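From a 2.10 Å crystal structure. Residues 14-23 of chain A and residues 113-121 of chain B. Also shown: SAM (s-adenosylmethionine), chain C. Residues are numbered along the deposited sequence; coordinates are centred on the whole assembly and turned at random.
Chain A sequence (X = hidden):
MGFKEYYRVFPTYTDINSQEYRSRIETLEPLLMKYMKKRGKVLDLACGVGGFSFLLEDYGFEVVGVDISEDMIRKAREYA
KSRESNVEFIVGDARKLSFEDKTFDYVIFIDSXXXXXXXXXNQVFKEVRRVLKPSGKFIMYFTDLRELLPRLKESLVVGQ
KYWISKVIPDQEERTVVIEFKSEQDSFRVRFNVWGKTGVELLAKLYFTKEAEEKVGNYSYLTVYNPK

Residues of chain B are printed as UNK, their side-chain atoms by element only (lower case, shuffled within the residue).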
# COMPACT_ATOMS: atom_id res chain seq x y z
N THR A 14 -0.31 -4.85 -10.11
CA THR A 14 0.74 -4.62 -11.09
C THR A 14 1.81 -3.61 -10.71
O THR A 14 2.89 -3.63 -11.30
CB THR A 14 0.14 -4.23 -12.45
OG1 THR A 14 -0.72 -3.10 -12.28
CG2 THR A 14 -0.65 -5.39 -13.03
N ASP A 15 1.54 -2.76 -9.73
CA ASP A 15 2.51 -1.75 -9.31
C ASP A 15 2.98 -1.99 -7.89
O ASP A 15 2.41 -1.47 -6.93
CB ASP A 15 1.89 -0.35 -9.43
CG ASP A 15 2.88 0.76 -9.10
OD1 ASP A 15 4.02 0.45 -8.67
OD2 ASP A 15 2.52 1.93 -9.26
N ILE A 16 4.04 -2.79 -7.76
CA ILE A 16 4.61 -3.17 -6.47
C ILE A 16 4.90 -2.01 -5.53
O ILE A 16 4.94 -2.20 -4.32
CB ILE A 16 5.91 -4.00 -6.66
CG1 ILE A 16 5.58 -5.32 -7.37
CG2 ILE A 16 6.54 -4.31 -5.31
CD1 ILE A 16 6.79 -6.19 -7.65
N ASN A 17 5.10 -0.81 -6.07
CA ASN A 17 5.37 0.34 -5.20
C ASN A 17 4.16 1.21 -4.90
O ASN A 17 4.26 2.20 -4.17
CB ASN A 17 6.49 1.20 -5.80
CG ASN A 17 7.84 0.51 -5.74
OD1 ASN A 17 8.29 0.09 -4.67
ND2 ASN A 17 8.49 0.38 -6.89
N SER A 18 2.99 0.85 -5.44
CA SER A 18 1.78 1.62 -5.18
C SER A 18 1.33 1.36 -3.75
O SER A 18 1.70 0.35 -3.14
CB SER A 18 0.66 1.21 -6.13
OG SER A 18 0.19 -0.10 -5.85
N GLN A 19 0.52 2.28 -3.22
CA GLN A 19 0.00 2.14 -1.87
C GLN A 19 -0.95 0.94 -1.84
O GLN A 19 -1.02 0.22 -0.84
CB GLN A 19 -0.73 3.41 -1.42
CG GLN A 19 0.14 4.67 -1.36
CD GLN A 19 -0.60 5.89 -0.82
OE1 GLN A 19 -1.83 5.90 -0.71
NE2 GLN A 19 0.15 6.94 -0.50
N GLU A 20 -1.67 0.72 -2.93
CA GLU A 20 -2.61 -0.40 -3.02
C GLU A 20 -1.91 -1.74 -2.82
O GLU A 20 -2.33 -2.56 -2.00
CB GLU A 20 -3.34 -0.41 -4.37
CG GLU A 20 -4.39 0.68 -4.57
CD GLU A 20 -3.80 2.07 -4.78
OE1 GLU A 20 -2.57 2.16 -5.02
OE2 GLU A 20 -4.56 3.06 -4.71
N TYR A 21 -0.84 -1.96 -3.59
CA TYR A 21 -0.07 -3.19 -3.53
C TYR A 21 0.62 -3.37 -2.17
O TYR A 21 0.61 -4.47 -1.60
CB TYR A 21 0.97 -3.18 -4.66
CG TYR A 21 1.40 -4.53 -5.19
CD1 TYR A 21 2.06 -5.46 -4.38
CD2 TYR A 21 1.19 -4.87 -6.53
CE1 TYR A 21 2.51 -6.68 -4.89
CE2 TYR A 21 1.63 -6.08 -7.05
CZ TYR A 21 2.29 -6.99 -6.23
OH TYR A 21 2.74 -8.18 -6.76
N ARG A 22 1.21 -2.30 -1.65
CA ARG A 22 1.90 -2.37 -0.37
C ARG A 22 0.94 -2.75 0.74
O ARG A 22 1.29 -3.50 1.65
CB ARG A 22 2.57 -1.03 -0.04
CG ARG A 22 3.75 -0.69 -0.94
CD ARG A 22 4.42 0.61 -0.52
NE ARG A 22 5.69 0.80 -1.22
CZ ARG A 22 6.55 1.78 -0.97
NH1 ARG A 22 6.29 2.67 -0.02
NH2 ARG A 22 7.68 1.86 -1.66
N SER A 23 -0.27 -2.22 0.66
CA SER A 23 -1.31 -2.51 1.64
C SER A 23 -1.57 -4.01 1.71
O SER A 23 -1.72 -4.57 2.80
CB SER A 23 -2.61 -1.79 1.26
OG SER A 23 -3.67 -2.19 2.11
N UNK B 113 5.74 12.52 2.24
CA UNK B 113 6.07 12.06 0.91
C UNK B 113 6.64 10.65 0.79
O UNK B 113 6.53 10.04 -0.28
c UNK B 113 9.38 14.01 0.23
c UNK B 113 7.03 13.03 0.18
c UNK B 113 8.33 13.19 0.97
c UNK B 113 6.35 14.37 -0.04
N UNK B 114 7.23 10.10 1.86
CA UNK B 114 7.78 8.75 1.77
C UNK B 114 6.68 7.76 1.41
O UNK B 114 6.97 6.65 0.97
c UNK B 114 7.47 8.29 4.27
c UNK B 114 9.67 9.12 3.40
c UNK B 114 8.46 8.26 3.10
N UNK B 115 5.43 8.17 1.59
CA UNK B 115 4.28 7.32 1.29
C UNK B 115 3.82 7.37 -0.16
O UNK B 115 2.97 6.58 -0.57
c UNK B 115 3.09 7.73 2.17
c UNK B 115 3.59 7.82 4.71
c UNK B 115 3.16 7.23 3.57
c UNK B 115 2.95 5.78 5.22
n UNK B 115 3.45 6.90 5.72
n UNK B 115 2.77 5.95 3.92
N UNK B 116 4.39 8.26 -0.96
CA UNK B 116 3.95 8.39 -2.33
C UNK B 116 5.02 8.17 -3.41
O UNK B 116 6.10 8.75 -3.35
c UNK B 116 2.20 10.09 -1.58
c UNK B 116 2.47 10.54 -0.29
c UNK B 116 3.32 9.77 -2.54
c UNK B 116 0.87 9.92 -1.96
c UNK B 116 -0.17 10.20 -1.06
c UNK B 116 1.44 10.83 0.60
c UNK B 116 0.11 10.66 0.22
N UNK B 117 4.71 7.32 -4.38
CA UNK B 117 5.63 7.12 -5.48
C UNK B 117 5.32 8.29 -6.43
O UNK B 117 4.33 9.00 -6.24
c UNK B 117 4.09 5.61 -6.91
c UNK B 117 5.39 5.76 -6.16
o UNK B 117 2.85 3.68 -7.59
o UNK B 117 4.98 3.74 -8.09
c UNK B 117 3.96 4.25 -7.57
N UNK B 118 6.16 8.52 -7.45
CA UNK B 118 5.94 9.64 -8.38
C UNK B 118 4.52 9.86 -8.91
O UNK B 118 3.98 10.97 -8.80
c UNK B 118 7.41 7.81 -7.77
c UNK B 118 6.95 9.36 -9.49
c UNK B 118 8.12 8.80 -8.71
N UNK B 119 3.90 8.84 -9.48
CA UNK B 119 2.56 9.05 -10.02
C UNK B 119 1.51 9.35 -8.96
O UNK B 119 0.49 9.96 -9.25
c UNK B 119 0.77 6.46 -9.28
c UNK B 119 1.73 5.46 -11.36
c UNK B 119 1.96 6.47 -10.25
c UNK B 119 2.12 7.85 -10.88
N UNK B 120 1.77 8.94 -7.72
CA UNK B 120 0.82 9.19 -6.64
C UNK B 120 0.99 10.61 -6.12
O UNK B 120 0.02 11.31 -5.83
c UNK B 120 0.96 6.72 -5.90
o UNK B 120 0.50 4.71 -4.68
c UNK B 120 1.19 5.76 -4.74
c UNK B 120 1.03 8.19 -5.48
o UNK B 120 2.09 6.04 -3.92
N UNK B 121 2.25 11.04 -5.99
CA UNK B 121 2.49 12.39 -5.51
C UNK B 121 1.98 13.37 -6.58
O UNK B 121 1.56 14.47 -6.25
c UNK B 121 3.49 14.09 -3.27
c UNK B 121 5.77 14.09 -4.31
c UNK B 121 3.98 12.63 -5.25
c UNK B 121 4.28 13.97 -4.57
N SAM C . 1.29 15.25 8.79
CA SAM C . 1.57 14.21 9.83
C SAM C . 2.44 14.82 10.93
O SAM C . 2.22 14.49 12.10
OXT SAM C . 3.34 15.62 10.53
CB SAM C . 2.32 13.10 9.17
CG SAM C . 2.18 11.82 9.84
SD SAM C . 3.09 10.44 9.05
CE SAM C . 4.71 10.86 9.11
C5' SAM C . 2.42 10.33 7.39
C4' SAM C . 0.84 10.06 7.24
O4' SAM C . 0.49 10.02 5.81
C3' SAM C . 0.41 8.68 7.72
O3' SAM C . -0.41 9.13 8.91
C2' SAM C . -0.56 8.07 6.76
O2' SAM C . -1.72 7.40 7.14
C1' SAM C . -0.71 9.27 5.75
N9 SAM C . -0.98 8.82 4.38
C8 SAM C . -0.34 7.91 3.54
N7 SAM C . -0.90 7.79 2.36
C5 SAM C . -1.96 8.64 2.41
C6 SAM C . -3.01 9.01 1.46
N6 SAM C . -3.09 8.48 0.23
N1 SAM C . -3.99 9.96 1.84
C2 SAM C . -3.94 10.52 3.09
N3 SAM C . -3.01 10.25 4.04
C4 SAM C . -2.04 9.30 3.65
O HOH W 1 3.89 4.23 -2.54
O HOH W 2 -1.04 4.06 -6.73
O HOH W 3 3.71 3.77 0.15

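Position 113 carries four side-chain carbons, forked at the first, with one arm two carbons long. They touch nothing on chain A. This is Ile B113, and its O accepts from N of position 116 at 2.9 Å, within a 3-10 segment.

Position 114 has one carbon carrying two more, three in all. The nearest side-chain approach to the chain A stretch is 6.8 Å, from CB to Arg A22 NH1. The pattern is that of Val B114. Its backbone O lies 4.2 Å from Arg A22 NH1, near the plane of the guanidinium and at its edge.

Position 115 has one carbon and then a five-membered ring of three carbons and two nitrogens. The end of the side chain leads away from chain A, and SAM C8 lies over one face of the ring. This is His B115, with CG 3.6 Å from SAM C8. Its backbone does the work toward chain A: Gln A19 NE2 donates to His B115 O at 2.8 Å, nearly straight at 170°. Water 3 also donates to this O, at 3.0 Å, and accepts a weak bond from Arg A22 NH1 at 2.8 Å.

Position 116 has one carbon and a ring of six carbons, with no polar atom. The CA-to-CB bond points away from chain A, but the ring comes nearer, and Gln A19 NE2 lies over one face. This is Phe B116. Its CE1 is 3.3 Å from Gln A19 NE2 and 3.6 Å from SAM N6.

Position 117 has three carbons in a row, the third carrying two oxygens. It points toward chain A and reaches the carboxylate of Asp A15. The count fits Glu B117. Its OE2 is 2.4 Å from Asp A15 OD2; two acid oxygens this close probably share a proton, one group donating it to the other. Glu B117 also occupies the N-cap position of the helix that follows.

Position 118 has three carbons that close a ring onto the backbone N. It has no contact with chain A. It is Pro B118, in the first turn of the helix.

Position 119 has four carbons, forked at the second. It points toward chain A but is largely exposed. This is Leu B119, whose CD2 lies 4.2 Å from Asp A15 OD2.

Position 120 again has three carbons, the third with two oxygens. One oxygen meets the backbone N of Gln A19. This is Glu B120: Gln A19 N donates to OE2 at 2.8 Å, while Glu B117 N donates to OE1 at 3.0 Å.

Position 121 has four carbons, forked at the second, and lies out of reach of chain A. It is Leu B121.

The contact joins two helix starts. Glu B120 accepts from a backbone N at each. Water 2 donates to Glu B120 OE2 at 2.6 Å and to Glu A20 OE1 at 3.0 Å, linking two like charges. Gln A19 extends the contact to the ligand: its NE2 holds His B115 O, and its OE1 accepts from SAM N6 at 3.0 Å.

Chain B (113-121) IVHFEPLEL
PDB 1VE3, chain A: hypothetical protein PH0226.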